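Local structure of oxidoreductase (Listeria innocua, 3E18) at residues G257-P271 and A285-P298. The protein binds NAD and, as a member of the GFO/IDH/MocA family, is probably a dehydrogenase whose substrate is not known. Numbering follows the deposited sequence.
Sequences GEIVKPTALAKTSEP and APPSEEATNTLSLP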
ATOM      1  N   GLY A 257       5.832  -3.954  18.794  1.00 30.09           N
ATOM      2  CA  GLY A 257       5.581  -2.731  18.048  1.00 31.60           C
ATOM      3  C   GLY A 257       5.620  -1.526  18.951  1.00 33.16           C
ATOM      4  O   GLY A 257       6.031  -1.615  20.114  1.00 31.48           O
ATOM      5  N   GLU A 258       5.194  -0.388  18.422  1.00 29.18           N
ATOM      6  CA  GLU A 258       5.310   0.837  19.171  1.00 30.46           C
ATOM      7  C   GLU A 258       4.462   1.896  18.546  1.00 28.84           C
ATOM      8  O   GLU A 258       3.883   1.709  17.485  1.00 25.21           O
ATOM      9  CB  GLU A 258       6.768   1.332  19.208  1.00 32.32           C
ATOM     10  CG  GLU A 258       7.363   1.709  17.860  1.00 32.03           C
ATOM     11  CD  GLU A 258       8.803   2.191  17.975  1.00 40.97           C
ATOM     12  OE1 GLU A 258       9.548   1.674  18.835  1.00 56.09           O
ATOM     13  OE2 GLU A 258       9.189   3.088  17.201  1.00 53.29           O
ATOM     14  N   ILE A 259       4.430   3.024  19.218  1.00 25.00           N
ATOM     15  CA  ILE A 259       3.750   4.208  18.742  1.00 24.68           C
ATOM     16  C   ILE A 259       4.752   5.355  18.778  1.00 26.28           C
ATOM     17  O   ILE A 259       5.548   5.447  19.710  1.00 26.64           O
ATOM     18  CB  ILE A 259       2.575   4.501  19.656  1.00 26.22           C
ATOM     19  CG1 ILE A 259       1.466   3.472  19.420  1.00 22.02           C
ATOM     20  CG2 ILE A 259       2.043   5.914  19.431  1.00 24.72           C
ATOM     21  CD1 ILE A 259       0.579   3.299  20.598  1.00 31.12           C
ATOM     22  N   VAL A 260       4.729   6.208  17.753  1.00 27.79           N
ATOM     23  CA  VAL A 260       5.524   7.429  17.727  1.00 27.20           C
ATOM     24  C   VAL A 260       4.576   8.619  17.504  1.00 28.17           C
ATOM     25  O   VAL A 260       3.765   8.602  16.598  1.00 26.80           O
ATOM     26  CB  VAL A 260       6.659   7.358  16.670  1.00 23.83           C
ATOM     27  CG1 VAL A 260       7.508   8.628  16.696  1.00 27.26           C
ATOM     28  CG2 VAL A 260       7.585   6.154  16.959  1.00 20.97           C
ATOM     29  N   LYS A 261       4.655   9.625  18.365  1.00 25.87           N
ATOM     30  CA  LYS A 261       3.760  10.782  18.297  1.00 22.91           C
ATOM     31  C   LYS A 261       4.575  12.057  18.219  1.00 28.18           C
ATOM     32  O   LYS A 261       5.669  12.105  18.759  1.00 32.97           O
ATOM     33  CB  LYS A 261       2.918  10.864  19.581  1.00 28.61           C
ATOM     34  CG  LYS A 261       1.903   9.737  19.813  1.00 28.80           C
ATOM     35  CD  LYS A 261       1.249   9.829  21.214  1.00 20.50           C
ATOM     36  CE  LYS A 261       0.496  11.149  21.422  1.00 29.45           C
ATOM     37  NZ  LYS A 261      -0.664  11.260  20.516  1.00 25.16           N
ATOM     38  N   PRO A 262       4.027  13.122  17.592  1.00 24.01           N
ATOM     39  CA  PRO A 262       4.670  14.432  17.638  1.00 28.47           C
ATOM     40  C   PRO A 262       4.534  15.094  19.019  1.00 28.60           C
ATOM     41  O   PRO A 262       3.569  14.832  19.739  1.00 31.86           O
ATOM     42  CB  PRO A 262       3.869  15.248  16.617  1.00 23.04           C
ATOM     43  CG  PRO A 262       2.518  14.617  16.618  1.00 22.18           C
ATOM     44  CD  PRO A 262       2.777  13.144  16.811  1.00 22.35           C
ATOM     45  N   THR A 263       5.500  15.940  19.372  1.00 27.59           N
ATOM     46  CA  THR A 263       5.398  16.799  20.556  1.00 31.51           C
ATOM     47  C   THR A 263       5.084  18.216  20.105  1.00 33.75           C
ATOM     48  O   THR A 263       5.122  18.508  18.904  1.00 34.72           O
ATOM     49  CB  THR A 263       6.704  16.877  21.340  1.00 25.36           C
ATOM     50  OG1 THR A 263       7.660  17.654  20.609  1.00 32.55           O
ATOM     51  CG2 THR A 263       7.296  15.498  21.585  1.00 19.64           C
ATOM     52  N   ALA A 264       4.814  19.100  21.067  1.00 34.35           N
ATOM     53  CA  ALA A 264       4.606  20.533  20.790  1.00 36.72           C
ATOM     54  C   ALA A 264       5.882  21.258  20.335  1.00 36.32           C
ATOM     55  O   ALA A 264       5.812  22.398  19.883  1.00 41.27           O
ATOM     56  CB  ALA A 264       4.022  21.230  22.012  1.00 35.52           C
ATOM     57  N   LEU A 265       7.036  20.599  20.463  1.00 39.51           N
ATOM     58  CA  LEU A 265       8.323  21.179  20.059  1.00 41.86           C
ATOM     59  C   LEU A 265       8.686  20.893  18.602  1.00 49.42           C
ATOM     60  O   LEU A 265       9.663  21.447  18.085  1.00 49.48           O
ATOM     61  CB  LEU A 265       9.460  20.670  20.948  1.00 39.45           C
ATOM     62  CG  LEU A 265       9.345  20.745  22.474  1.00 40.89           C
ATOM     63  CD1 LEU A 265      10.558  20.078  23.105  1.00 33.17           C
ATOM     64  CD2 LEU A 265       9.192  22.175  22.965  1.00 39.02           C
ATOM     65  N   ALA A 266       7.909  20.022  17.956  1.00 52.43           N
ATOM     66  CA  ALA A 266       8.128  19.648  16.554  1.00 56.36           C
ATOM     67  C   ALA A 266       7.991  20.824  15.583  1.00 60.55           C
ATOM     68  O   ALA A 266       8.699  20.879  14.576  1.00 63.03           O
ATOM     69  CB  ALA A 266       7.188  18.512  16.152  1.00 55.00           C
ATOM     70  N   LYS A 267       7.096  21.759  15.906  1.00 63.88           N
ATOM     71  CA  LYS A 267       6.799  22.917  15.058  1.00 69.23           C
ATOM     72  C   LYS A 267       7.955  23.913  14.933  1.00 71.42           C
ATOM     73  O   LYS A 267       8.116  24.548  13.887  1.00 74.71           O
ATOM     74  CB  LYS A 267       5.538  23.632  15.560  1.00 70.47           C
ATOM     75  CG  LYS A 267       4.235  22.993  15.095  1.00 75.37           C
ATOM     76  CD  LYS A 267       3.071  23.312  16.030  1.00 76.05           C
ATOM     77  CE  LYS A 267       1.761  22.749  15.484  1.00 76.46           C
ATOM     78  NZ  LYS A 267       0.638  22.830  16.460  1.00 70.98           N
ATOM     79  N   THR A 268       8.750  24.044  15.994  1.00 71.37           N
ATOM     80  CA  THR A 268       9.857  25.007  16.028  1.00 70.71           C
ATOM     81  C   THR A 268      11.226  24.365  15.781  1.00 69.37           C
ATOM     82  O   THR A 268      12.250  25.055  15.745  1.00 69.45           O
ATOM     83  CB  THR A 268       9.901  25.791  17.363  1.00 71.24           C
ATOM     84  OG1 THR A 268       9.962  24.874  18.466  1.00 74.03           O
ATOM     85  CG2 THR A 268       8.679  26.689  17.505  1.00 72.51           C
ATOM     86  N   SER A 269      11.243  23.047  15.611  1.00 66.19           N
ATOM     87  CA  SER A 269      12.496  22.336  15.406  1.00 64.84           C
ATOM     88  C   SER A 269      12.741  22.050  13.926  1.00 66.27           C
ATOM     89  O   SER A 269      11.825  22.120  13.102  1.00 66.88           O
ATOM     90  CB  SER A 269      12.510  21.039  16.211  1.00 63.72           C
ATOM     91  OG  SER A 269      11.802  20.023  15.529  1.00 54.51           O
ATOM     92  N   GLU A 270      13.988  21.738  13.596  1.00 64.66           N
ATOM     93  CA  GLU A 270      14.349  21.373  12.237  1.00 68.84           C
ATOM     94  C   GLU A 270      15.313  20.194  12.253  1.00 67.17           C
ATOM     95  O   GLU A 270      16.298  20.209  12.994  1.00 68.07           O
ATOM     96  CB  GLU A 270      14.914  22.578  11.477  1.00 71.68           C
ATOM     97  CG  GLU A 270      13.850  23.321  10.663  1.00 82.13           C
ATOM     98  CD  GLU A 270      13.804  24.819  10.943  1.00 93.22           C
ATOM     99  OE1 GLU A 270      14.879  25.442  11.094  1.00 98.51           O
ATOM    100  OE2 GLU A 270      12.684  25.373  11.005  1.00 92.80           O
ATOM    101  N   PRO A 271      15.005  19.148  11.464  1.00 65.25           N
ATOM    102  CA  PRO A 271      15.825  17.937  11.406  1.00 64.34           C
ATOM    103  C   PRO A 271      17.190  18.185  10.770  1.00 65.18           C
ATOM    104  O   PRO A 271      17.327  19.065   9.910  1.00 60.46           O
ATOM    105  CB  PRO A 271      14.997  16.996  10.526  1.00 63.95           C
ATOM    106  CG  PRO A 271      14.124  17.884   9.725  1.00 64.18           C
ATOM    107  CD  PRO A 271      13.825  19.061  10.582  1.00 63.50           C
ATOM    108  N   ALA A 285      14.427  13.160   6.435  1.00 43.44           N
ATOM    109  CA  ALA A 285      15.362  12.840   7.519  1.00 45.15           C
ATOM    110  C   ALA A 285      14.581  12.582   8.809  1.00 43.81           C
ATOM    111  O   ALA A 285      13.483  13.131   8.974  1.00 40.57           O
ATOM    112  CB  ALA A 285      16.338  13.993   7.715  1.00 42.76           C
ATOM    113  N   PRO A 286      15.129  11.750   9.731  1.00 44.42           N
ATOM    114  CA  PRO A 286      14.455  11.604  11.025  1.00 48.44           C
ATOM    115  C   PRO A 286      14.230  12.967  11.687  1.00 47.34           C
ATOM    116  O   PRO A 286      15.085  13.851  11.569  1.00 49.62           O
ATOM    117  CB  PRO A 286      15.448  10.778  11.849  1.00 48.79           C
ATOM    118  CG  PRO A 286      16.222  10.009  10.844  1.00 51.00           C
ATOM    119  CD  PRO A 286      16.342  10.912   9.653  1.00 48.49           C
ATOM    120  N   PRO A 287      13.068  13.159  12.345  1.00 45.19           N
ATOM    121  CA  PRO A 287      12.875  14.411  13.078  1.00 46.72           C
ATOM    122  C   PRO A 287      13.901  14.540  14.204  1.00 45.92           C
ATOM    123  O   PRO A 287      14.482  13.529  14.631  1.00 40.39           O
ATOM    124  CB  PRO A 287      11.459  14.271  13.657  1.00 44.16           C
ATOM    125  CG  PRO A 287      10.804  13.216  12.824  1.00 44.77           C
ATOM    126  CD  PRO A 287      11.892  12.277  12.441  1.00 44.64           C
ATOM    127  N   SER A 288      14.141  15.767  14.662  1.00 46.42           N
ATOM    128  CA  SER A 288      15.046  15.991  15.797  1.00 51.25           C
ATOM    129  C   SER A 288      14.508  15.281  17.047  1.00 51.89           C
ATOM    130  O   SER A 288      13.303  15.034  17.146  1.00 50.85           O
ATOM    131  CB  SER A 288      15.230  17.485  16.056  1.00 51.29           C
ATOM    132  OG  SER A 288      13.978  18.111  16.281  1.00 61.20           O
ATOM    133  N   GLU A 289      15.405  14.940  17.973  1.00 55.38           N
ATOM    134  CA  GLU A 289      15.064  14.201  19.206  1.00 56.77           C
ATOM    135  C   GLU A 289      13.872  14.808  19.959  1.00 51.20           C
ATOM    136  O   GLU A 289      12.960  14.086  20.374  1.00 48.78           O
ATOM    137  CB  GLU A 289      16.298  14.080  20.119  1.00 56.11           C
ATOM    138  CG  GLU A 289      16.121  13.152  21.327  1.00 68.38           C
ATOM    139  CD  GLU A 289      17.447  12.665  21.924  1.00 71.04           C
ATOM    140  OE1 GLU A 289      18.339  13.501  22.199  1.00 78.89           O
ATOM    141  OE2 GLU A 289      17.592  11.438  22.131  1.00 78.49           O
ATOM    142  N   GLU A 290      13.868  16.137  20.073  1.00 45.64           N
ATOM    143  CA  GLU A 290      12.810  16.888  20.758  1.00 44.55           C
ATOM    144  C   GLU A 290      11.414  16.818  20.115  1.00 39.91           C
ATOM    145  O   GLU A 290      10.413  17.073  20.789  1.00 34.97           O
ATOM    146  CB  GLU A 290      13.221  18.359  20.927  1.00 47.08           C
ATOM    147  CG  GLU A 290      13.537  19.104  19.633  1.00 59.76           C
ATOM    148  CD  GLU A 290      15.030  19.164  19.317  1.00 74.85           C
ATOM    149  OE1 GLU A 290      15.766  18.189  19.601  1.00 76.38           O
ATOM    150  OE2 GLU A 290      15.468  20.198  18.771  1.00 82.34           O
ATOM    151  N   ALA A 291      11.361  16.481  18.822  1.00 38.40           N
ATOM    152  CA  ALA A 291      10.123  16.529  18.020  1.00 29.76           C
ATOM    153  C   ALA A 291       9.117  15.391  18.256  1.00 27.24           C
ATOM    154  O   ALA A 291       7.944  15.517  17.913  1.00 26.44           O
ATOM    155  CB  ALA A 291      10.475  16.619  16.531  1.00 27.07           C
ATOM    156  N   THR A 292       9.573  14.263  18.790  1.00 27.00           N
ATOM    157  CA  THR A 292       8.692  13.111  18.937  1.00 29.32           C
ATOM    158  C   THR A 292       8.793  12.430  20.303  1.00 31.77           C
ATOM    159  O   THR A 292       9.801  12.559  21.017  1.00 34.63           O
ATOM    160  CB  THR A 292       8.943  12.012  17.851  1.00 30.34           C
ATOM    161  OG1 THR A 292      10.221  11.406  18.061  1.00 28.40           O
ATOM    162  CG2 THR A 292       8.860  12.569  16.428  1.00 29.96           C
ATOM    163  N   ASN A 293       7.735  11.704  20.643  1.00 28.23           N
ATOM    164  CA  ASN A 293       7.733  10.764  21.760  1.00 32.49           C
ATOM    165  C   ASN A 293       7.504   9.346  21.266  1.00 31.67           C
ATOM    166  O   ASN A 293       6.674   9.120  20.392  1.00 33.72           O
ATOM    167  CB  ASN A 293       6.610  11.102  22.737  1.00 31.36           C
ATOM    168  CG  ASN A 293       6.903  12.330  23.566  1.00 33.90           C
ATOM    169  OD1 ASN A 293       8.013  12.505  24.070  1.00 28.77           O
ATOM    170  ND2 ASN A 293       5.896  13.193  23.720  1.00 28.21           N
ATOM    171  N   THR A 294       8.209   8.384  21.842  1.00 31.61           N
ATOM    172  CA  THR A 294       7.969   6.988  21.512  1.00 31.19           C
ATOM    173  C   THR A 294       7.324   6.273  22.690  1.00 35.57           C
ATOM    174  O   THR A 294       7.817   6.350  23.822  1.00 30.45           O
ATOM    175  CB  THR A 294       9.266   6.294  21.113  1.00 33.24           C
ATOM    176  OG1 THR A 294       9.818   6.983  19.991  1.00 33.34           O
ATOM    177  CG2 THR A 294       9.018   4.847  20.733  1.00 28.91           C
ATOM    178  N   LEU A 295       6.216   5.589  22.408  1.00 34.31           N
ATOM    179  CA  LEU A 295       5.399   4.948  23.426  1.00 36.65           C
ATOM    180  C   LEU A 295       5.252   3.459  23.144  1.00 36.82           C
ATOM    181  O   LEU A 295       5.347   3.014  22.001  1.00 32.06           O
ATOM    182  CB  LEU A 295       3.997   5.562  23.459  1.00 35.20           C
ATOM    183  CG  LEU A 295       3.710   7.002  23.894  1.00 43.59           C
ATOM    184  CD1 LEU A 295       4.202   8.050  22.910  1.00 49.49           C
ATOM    185  CD2 LEU A 295       2.211   7.144  24.051  1.00 42.23           C
ATOM    186  N   SER A 296       4.992   2.699  24.198  1.00 33.82           N
ATOM    187  CA  SER A 296       4.557   1.316  24.061  1.00 33.61           C
ATOM    188  C   SER A 296       3.138   1.301  23.521  1.00 32.65           C
ATOM    189  O   SER A 296       2.405   2.292  23.661  1.00 31.05           O
ATOM    190  CB  SER A 296       4.609   0.597  25.412  1.00 39.35           C
ATOM    191  OG  SER A 296       5.943   0.267  25.749  1.00 45.81           O
ATOM    192  N   LEU A 297       2.777   0.196  22.872  1.00 30.83           N
ATOM    193  CA  LEU A 297       1.392  -0.098  22.518  1.00 29.90           C
ATOM    194  C   LEU A 297       0.552  -0.218  23.787  1.00 34.87           C
ATOM    195  O   LEU A 297       1.027  -0.777  24.774  1.00 35.54           O
ATOM    196  CB  LEU A 297       1.306  -1.409  21.718  1.00 30.18           C
ATOM    197  CG  LEU A 297       1.995  -1.418  20.347  1.00 29.03           C
ATOM    198  CD1 LEU A 297       2.119  -2.822  19.787  1.00 23.98           C
ATOM    199  CD2 LEU A 297       1.229  -0.542  19.383  1.00 24.11           C
ATOM    200  N   PRO A 298      -0.698   0.293  23.762  1.00 30.90           N
ATOM    201  CA  PRO A 298      -1.569   0.193  24.929  1.00 37.20           C
ATOM    202  C   PRO A 298      -1.974  -1.250  25.200  1.00 39.65           C
ATOM    203  O   PRO A 298      -1.732  -2.130  24.368  1.00 33.02           O
ATOM    204  CB  PRO A 298      -2.814   0.997  24.526  1.00 36.48           C
ATOM    205  CG  PRO A 298      -2.465   1.701  23.277  1.00 33.54           C
ATOM    206  CD  PRO A 298      -1.369   0.965  22.637  1.00 36.48           C
TER
HETATM  207  O   HOH W   1       4.830  -1.743  22.558  1.00 37.84           O
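With chi1 at 72°, T263 tucks OG1 between its own backbone N and carbonyl carbon, which aims the hydroxyl at E290 and leaves CG2 beside N293. OG1 donates to E290 O over 2.8 Å, in the carbonyl plane and on a lone pair, while the same oxygen accepts from L265 N in an ST turn, so the hydroxyl is gripped from two directions. T263 CG2 lies 3.4 Å from N293 ND2, the two side chains crossing at about a right angle. The next carbonyl after E290, A291 O, accepts a hydrogen bond from T263 N, which sits above its carbonyl plane. I259 is placed by chi1 -72° and a nearly extended chi2, which carry CD1 out to P298 CD at 3.7 Å; its CG1 meets L297 CD2, and helix 129-140 packs against this apolar group through M137 and I133.

Strands 257-262 and 292-295 run antiparallel from I259-L295 to P262-T292, with I259-L295 and K261-N293 as the hydrogen-bonded pairs; the bond from L295 N to I259 O is almost straight at 175°. Strand 292-295 is the outermost strand, within this chain, of the large mixed sheet of the GFO/IDH/MocA C-terminal domain, and the connection between the two strands carries the small hairpin 274-276/279-281. V260 packs CG1 on T292 CB at 3.9 Å and CG2 beside T294 OG1, and also touches I234 of the second subunit. K261 lays its CD against both methyls of L295, then bends so that NZ reaches E245 O and T142 O.

Past the strands, S269 OG and S288 OG share a hydrogen bond of 3.0 Å, and A266 CB rests on A291 CB. At the far end P271 CB comes to 3.3 Å from P286 O, close to N157 of the second subunit.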